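Replicase polyprotein 1a (Avian infectious bronchitis virus, PDB 3LD1) is the viral polyprotein precursor of the replicase non-structural proteins, represented here by a fragment of nsp2 whose own role is not firmly established. Local coordinates at residues A[218-223]-A[237-242]; A[178-183]-A[231-236]. The protein carries 3 engineered substitutions. All coordinates share one frame; numbering follows the deposited sequence.

Contact 1: A[218-223]-A[237-242]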
loop_
_atom_site.group_PDB
_atom_site.type_symbol
_atom_site.label_atom_id
_atom_site.label_comp_id
_atom_site.label_asym_id
_atom_site.label_seq_id
_atom_site.Cartn_x
_atom_site.Cartn_y
_atom_site.Cartn_z
ATOM N N GLU A 218 0.386 17.820 3.379
ATOM C CA GLU A 218 -0.439 18.878 2.839
ATOM C C GLU A 218 -1.835 18.840 3.465
ATOM O O GLU A 218 -2.868 19.032 2.778
ATOM C CB GLU A 218 -0.442 18.816 1.308
ATOM C CG GLU A 218 0.916 19.228 0.691
ATOM C CD GLU A 218 1.415 20.565 1.265
ATOM O OE1 GLU A 218 0.618 21.535 1.211
ATOM O OE2 GLU A 218 2.563 20.649 1.822
ATOM N N ARG A 219 -1.834 18.584 4.780
ATOM C CA ARG A 219 -3.041 18.490 5.603
ATOM C C ARG A 219 -4.000 17.403 5.185
ATOM O O ARG A 219 -5.206 17.520 5.451
ATOM C CB ARG A 219 -3.820 19.785 5.654
ATOM C CG ARG A 219 -3.012 21.003 6.017
ATOM C CD ARG A 219 -3.698 22.314 5.533
ATOM N NE ARG A 219 -2.811 23.418 5.858
ATOM C CZ ARG A 219 -1.941 24.024 5.026
ATOM N NH1 ARG A 219 -1.841 23.694 3.704
ATOM N NH2 ARG A 219 -1.151 25.003 5.539
ATOM N N THR A 220 -3.503 16.338 4.567
ATOM C CA THR A 220 -4.299 15.128 4.400
ATOM C C THR A 220 -3.544 14.004 5.011
ATOM O O THR A 220 -2.289 14.022 5.028
ATOM C CB THR A 220 -4.455 14.665 2.912
ATOM O OG1 THR A 220 -4.228 15.732 1.998
ATOM C CG2 THR A 220 -5.762 14.121 2.695
ATOM N N LEU A 221 -4.315 13.007 5.467
ATOM C CA LEU A 221 -3.805 11.681 5.688
ATOM C C LEU A 221 -3.458 11.131 4.295
ATOM O O LEU A 221 -4.112 11.462 3.329
ATOM C CB LEU A 221 -4.900 10.847 6.323
ATOM C CG LEU A 221 -5.194 11.096 7.819
ATOM C CD1 LEU A 221 -6.501 10.460 8.314
ATOM C CD2 LEU A 221 -4.068 10.555 8.659
ATOM N N VAL A 222 -2.362 10.391 4.173
ATOM C CA VAL A 222 -2.063 9.646 2.966
ATOM C C VAL A 222 -1.468 8.294 3.358
ATOM O O VAL A 222 -0.817 8.187 4.340
ATOM C CB VAL A 222 -1.185 10.414 1.933
ATOM C CG1 VAL A 222 -1.217 11.934 2.164
ATOM C CG2 VAL A 222 0.255 9.837 1.824
ATOM N N VAL A 223 -1.827 7.243 2.638
ATOM C CA VAL A 223 -1.239 5.941 2.865
ATOM C C VAL A 223 -0.079 5.905 1.904
ATOM O O VAL A 223 -0.283 5.898 0.673
ATOM C CB VAL A 223 -2.250 4.846 2.522
ATOM C CG1 VAL A 223 -1.558 3.522 2.295
ATOM C CG2 VAL A 223 -3.215 4.683 3.634
ATOM N N ALA A 237 -9.221 10.530 -2.662
ATOM C CA ALA A 237 -10.593 10.808 -2.306
ATOM C C ALA A 237 -10.510 11.247 -0.885
ATOM O O ALA A 237 -11.271 12.093 -0.475
ATOM C CB ALA A 237 -11.454 9.590 -2.404
ATOM N N VAL A 238 -9.583 10.661 -0.136
ATOM C CA VAL A 238 -9.312 11.128 1.206
ATOM C C VAL A 238 -8.810 12.601 1.166
ATOM O O VAL A 238 -9.202 13.410 1.972
ATOM C CB VAL A 238 -8.303 10.212 1.937
ATOM C CG1 VAL A 238 -7.746 10.904 3.215
ATOM C CG2 VAL A 238 -8.914 8.904 2.329
ATOM N N ALA A 239 -7.978 12.949 0.202
ATOM C CA ALA A 239 -7.485 14.282 0.137
ATOM C C ALA A 239 -8.661 15.221 -0.056
ATOM O O ALA A 239 -8.697 16.296 0.526
ATOM C CB ALA A 239 -6.518 14.405 -0.995
ATOM N N LYS A 240 -9.621 14.785 -0.876
ATOM C CA LYS A 240 -10.701 15.614 -1.335
ATOM C C LYS A 240 -11.578 15.952 -0.110
ATOM O O LYS A 240 -11.922 17.110 0.069
ATOM C CB LYS A 240 -11.486 14.848 -2.389
ATOM C CG LYS A 240 -12.029 15.682 -3.524
ATOM C CD LYS A 240 -13.079 14.870 -4.413
ATOM C CE LYS A 240 -13.637 15.749 -5.635
ATOM N NZ LYS A 240 -14.694 16.766 -5.222
ATOM N N PHE A 241 -11.896 14.965 0.733
ATOM C CA PHE A 241 -12.599 15.166 1.993
ATOM C C PHE A 241 -11.825 16.084 2.940
ATOM O O PHE A 241 -12.410 16.748 3.789
ATOM C CB PHE A 241 -12.739 13.814 2.661
ATOM C CG PHE A 241 -13.386 13.816 4.046
ATOM C CD1 PHE A 241 -12.681 14.219 5.189
ATOM C CD2 PHE A 241 -14.658 13.259 4.239
ATOM C CE1 PHE A 241 -13.306 14.153 6.539
ATOM C CE2 PHE A 241 -15.268 13.171 5.536
ATOM C CZ PHE A 241 -14.592 13.639 6.689
ATOM N N PHE A 242 -10.501 16.089 2.848
ATOM C CA PHE A 242 -9.739 16.942 3.737
ATOM C C PHE A 242 -9.735 18.330 3.214
ATOM O O PHE A 242 -9.944 19.276 3.964
ATOM C CB PHE A 242 -8.324 16.432 3.937
ATOM C CG PHE A 242 -8.235 15.455 5.041
ATOM C CD1 PHE A 242 -7.908 15.868 6.321
ATOM C CD2 PHE A 242 -8.535 14.121 4.821
ATOM C CE1 PHE A 242 -7.868 14.921 7.377
ATOM C CE2 PHE A 242 -8.469 13.170 5.835
ATOM C CZ PHE A 242 -8.153 13.542 7.120
#
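The phenyl ring of F242 lies against the backbone of strand 220-223. On one face sit T220 CA, offset toward the rim, and the amide nitrogen L221 N, above the ring centre; T220 CA lies 4.3 Å from the F242 ring centroid and 22° off the ring normal, a CH-pi contact. At the edge, in the ring plane, is the carbonyl carbon of V238, one helical turn back. R219 O approaches obliquely, 3.3 Å from F242 CD1. A flat aromatic suits this place because its face can lie against main-chain atoms, here T220 CA and L221 N. Beyond the far end of the ring, L221 CD1 meets F242 CZ at 3.7 Å; chi1 of L221 (-76°) sets its CG anti to the carbonyl carbon, 3.9 Å from F242 CZ. The arrangement is a beta-hairpin packed on a helix: strands 214-217 and 220-223 are joined by a tight turn, and strand 220-223 runs antiparallel to helix 237-242, at 172° and 7.5 Å between axes. The T220 methyl lies near V238 and A239 in the model, its exact position doubtful, while OG1 makes a weak hydrogen bond back to M217 O. The small A239 is consistent with the close backbone approach here, T220 CA lying 5.4 Å from A239 CA. V238 CG1 reaches L221 O at 3.7 Å, and F242 also packs edge-to-face with F260.

Contact 2: A[178-183]-A[231-236]. Engineered in segment 178-183: A183 (natural residue Lys).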
loop_
_atom_site.group_PDB
_atom_site.type_symbol
_atom_site.label_atom_id
_atom_site.label_comp_id
_atom_site.label_asym_id
_atom_site.label_seq_id
_atom_site.Cartn_x
_atom_site.Cartn_y
_atom_site.Cartn_z
ATOM N N VAL A 178 -13.844 0.112 -0.736
ATOM C CA VAL A 178 -14.820 -0.817 -1.236
ATOM C C VAL A 178 -14.977 -0.637 -2.718
ATOM O O VAL A 178 -14.632 -1.525 -3.474
ATOM C CB VAL A 178 -16.119 -0.783 -0.451
ATOM C CG1 VAL A 178 -17.104 -1.699 -1.073
ATOM C CG2 VAL A 178 -15.840 -1.278 0.928
ATOM N N ARG A 179 -15.426 0.536 -3.127
ATOM C CA ARG A 179 -15.624 0.813 -4.532
ATOM C C ARG A 179 -14.335 0.819 -5.342
ATOM O O ARG A 179 -14.367 0.478 -6.533
ATOM C CB ARG A 179 -16.308 2.144 -4.738
ATOM C CG ARG A 179 -15.407 3.313 -4.366
ATOM C CD ARG A 179 -15.422 4.343 -5.473
ATOM N NE ARG A 179 -15.719 5.702 -4.998
ATOM C CZ ARG A 179 -16.913 6.122 -4.528
ATOM N NH1 ARG A 179 -17.951 5.285 -4.402
ATOM N NH2 ARG A 179 -17.078 7.397 -4.166
ATOM N N ILE A 180 -13.225 1.249 -4.738
ATOM C CA ILE A 180 -12.039 1.448 -5.533
ATOM C C ILE A 180 -11.538 0.056 -5.921
ATOM O O ILE A 180 -11.184 -0.187 -7.081
ATOM C CB ILE A 180 -10.977 2.239 -4.801
ATOM C CG1 ILE A 180 -11.458 3.661 -4.507
ATOM C CG2 ILE A 180 -9.690 2.244 -5.581
ATOM C CD1 ILE A 180 -11.590 4.632 -5.721
ATOM N N PHE A 181 -11.565 -0.848 -4.951
ATOM C CA PHE A 181 -11.173 -2.220 -5.181
ATOM C C PHE A 181 -12.131 -2.937 -6.125
ATOM O O PHE A 181 -11.715 -3.584 -7.057
ATOM C CB PHE A 181 -11.154 -2.967 -3.879
ATOM C CG PHE A 181 -9.934 -2.690 -3.026
ATOM C CD1 PHE A 181 -8.665 -3.176 -3.404
ATOM C CD2 PHE A 181 -10.042 -1.964 -1.835
ATOM C CE1 PHE A 181 -7.491 -2.934 -2.589
ATOM C CE2 PHE A 181 -8.891 -1.717 -1.020
ATOM C CZ PHE A 181 -7.618 -2.205 -1.411
ATOM N N GLN A 182 -13.417 -2.796 -5.842
ATOM C CA GLN A 182 -14.473 -3.202 -6.709
ATOM C C GLN A 182 -14.199 -2.818 -8.166
ATOM O O GLN A 182 -14.183 -3.712 -9.016
ATOM C CB GLN A 182 -15.720 -2.516 -6.229
ATOM C CG GLN A 182 -16.874 -3.394 -6.054
ATOM C CD GLN A 182 -17.939 -2.731 -5.147
ATOM O OE1 GLN A 182 -18.417 -1.590 -5.388
ATOM N NE2 GLN A 182 -18.290 -3.434 -4.084
ATOM N N ALA A 183 -13.980 -1.529 -8.443
ATOM C CA ALA A 183 -13.795 -1.034 -9.812
ATOM C C ALA A 183 -12.603 -1.756 -10.340
ATOM O O ALA A 183 -12.718 -2.465 -11.357
ATOM C CB ALA A 183 -13.595 0.495 -9.879
ATOM N N LEU A 231 -3.874 2.255 -6.729
ATOM C CA LEU A 231 -4.671 2.454 -5.554
ATOM C C LEU A 231 -4.549 3.904 -5.074
ATOM O O LEU A 231 -5.167 4.249 -4.065
ATOM C CB LEU A 231 -4.283 1.476 -4.458
ATOM C CG LEU A 231 -4.584 -0.005 -4.730
ATOM C CD1 LEU A 231 -4.179 -0.965 -3.581
ATOM C CD2 LEU A 231 -6.061 -0.190 -5.018
ATOM N N ALA A 232 -3.852 4.758 -5.819
ATOM C CA ALA A 232 -3.693 6.194 -5.404
ATOM C C ALA A 232 -5.011 6.848 -5.213
ATOM O O ALA A 232 -5.199 7.792 -4.407
ATOM C CB ALA A 232 -2.925 7.036 -6.442
ATOM N N SER A 233 -5.937 6.387 -6.035
ATOM C CA SER A 233 -7.197 7.056 -6.055
ATOM C C SER A 233 -7.834 6.953 -4.633
ATOM O O SER A 233 -8.765 7.691 -4.304
ATOM C CB SER A 233 -8.031 6.460 -7.161
ATOM O OG SER A 233 -8.516 5.197 -6.735
ATOM N N ILE A 234 -7.354 6.079 -3.758
ATOM C CA ILE A 234 -7.901 6.171 -2.425
ATOM C C ILE A 234 -7.265 7.361 -1.623
ATOM O O ILE A 234 -7.964 8.210 -1.047
ATOM C CB ILE A 234 -8.024 4.816 -1.680
ATOM C CG1 ILE A 234 -7.048 4.740 -0.566
ATOM C CG2 ILE A 234 -7.934 3.547 -2.540
ATOM C CD1 ILE A 234 -7.757 4.583 0.675
ATOM N N ASN A 235 -5.944 7.496 -1.647
ATOM C CA ASN A 235 -5.321 8.717 -1.208
ATOM C C ASN A 235 -6.018 9.978 -1.783
ATOM O O ASN A 235 -6.133 11.028 -1.092
ATOM C CB ASN A 235 -3.866 8.707 -1.607
ATOM C CG ASN A 235 -3.002 7.834 -0.727
ATOM O OD1 ASN A 235 -1.889 7.421 -1.128
ATOM N ND2 ASN A 235 -3.423 7.636 0.513
ATOM N N GLY A 236 -6.524 9.903 -3.011
ATOM C CA GLY A 236 -7.108 11.102 -3.644
ATOM C C GLY A 236 -8.458 11.517 -3.059
ATOM O O GLY A 236 -8.815 12.715 -2.981
#
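I180 and I234 meet as two beta-branched side chains crossing obliquely, in a helix-helix contact between helix 174-185 and the first turn of helix 232-243. Their methyls do the touching, I180 CG2 against I234 CG2 at 3.7 Å. I180 has CG2 anti to its backbone N and CG1 anti to its carbonyl carbon (chi1 -64°); both branches reach the S233 hydroxyl, and CG2 also meets I234. Branching at CB suits I180 to this place, since its two branches can touch S233 while CG2 also packs on I234. F181 and L231 cross at about a right angle, and the branched end of L231 approaches the ring obliquely, at CE1, with CD2 lying 3.9 Å and CD1 4.0 Å from F181 CE1. Leucine fits here because its forked tip sets both methyls beside that one ring atom. F226 packs on L231 and I234, and V151 and V154 of helix 140-162 meet F181, so F181, L231 and I234 also pack on apolar side chains beyond the two segments. No hydrogen bond links the segments; a polar atom within this apolar packing is the S233 hydroxyl, whose OG lies 3.3 Å from I180 CD1 and 3.4 Å from I180 CG2.

Both contacts draw on helix 232-243: contact 2 takes its first turn and the residue before it, contact 1 the turns that follow. Contact 2, nearer the centre of the chain, is a buried helix-to-helix joint made by aliphatic and aromatic side chains. Contact 1, about 13 Å away between centres, is only partly buried and joins the helix to a two-stranded hairpin, and main-chain atoms of the turn and strand share the packing with side chains. Neither has a hydrogen bond across its segments. N235 connects them, since it belongs to the 231-236 segment yet packs on V222 and V223 of the strand, and the helix is thus held between helix 174-185 and the hairpin.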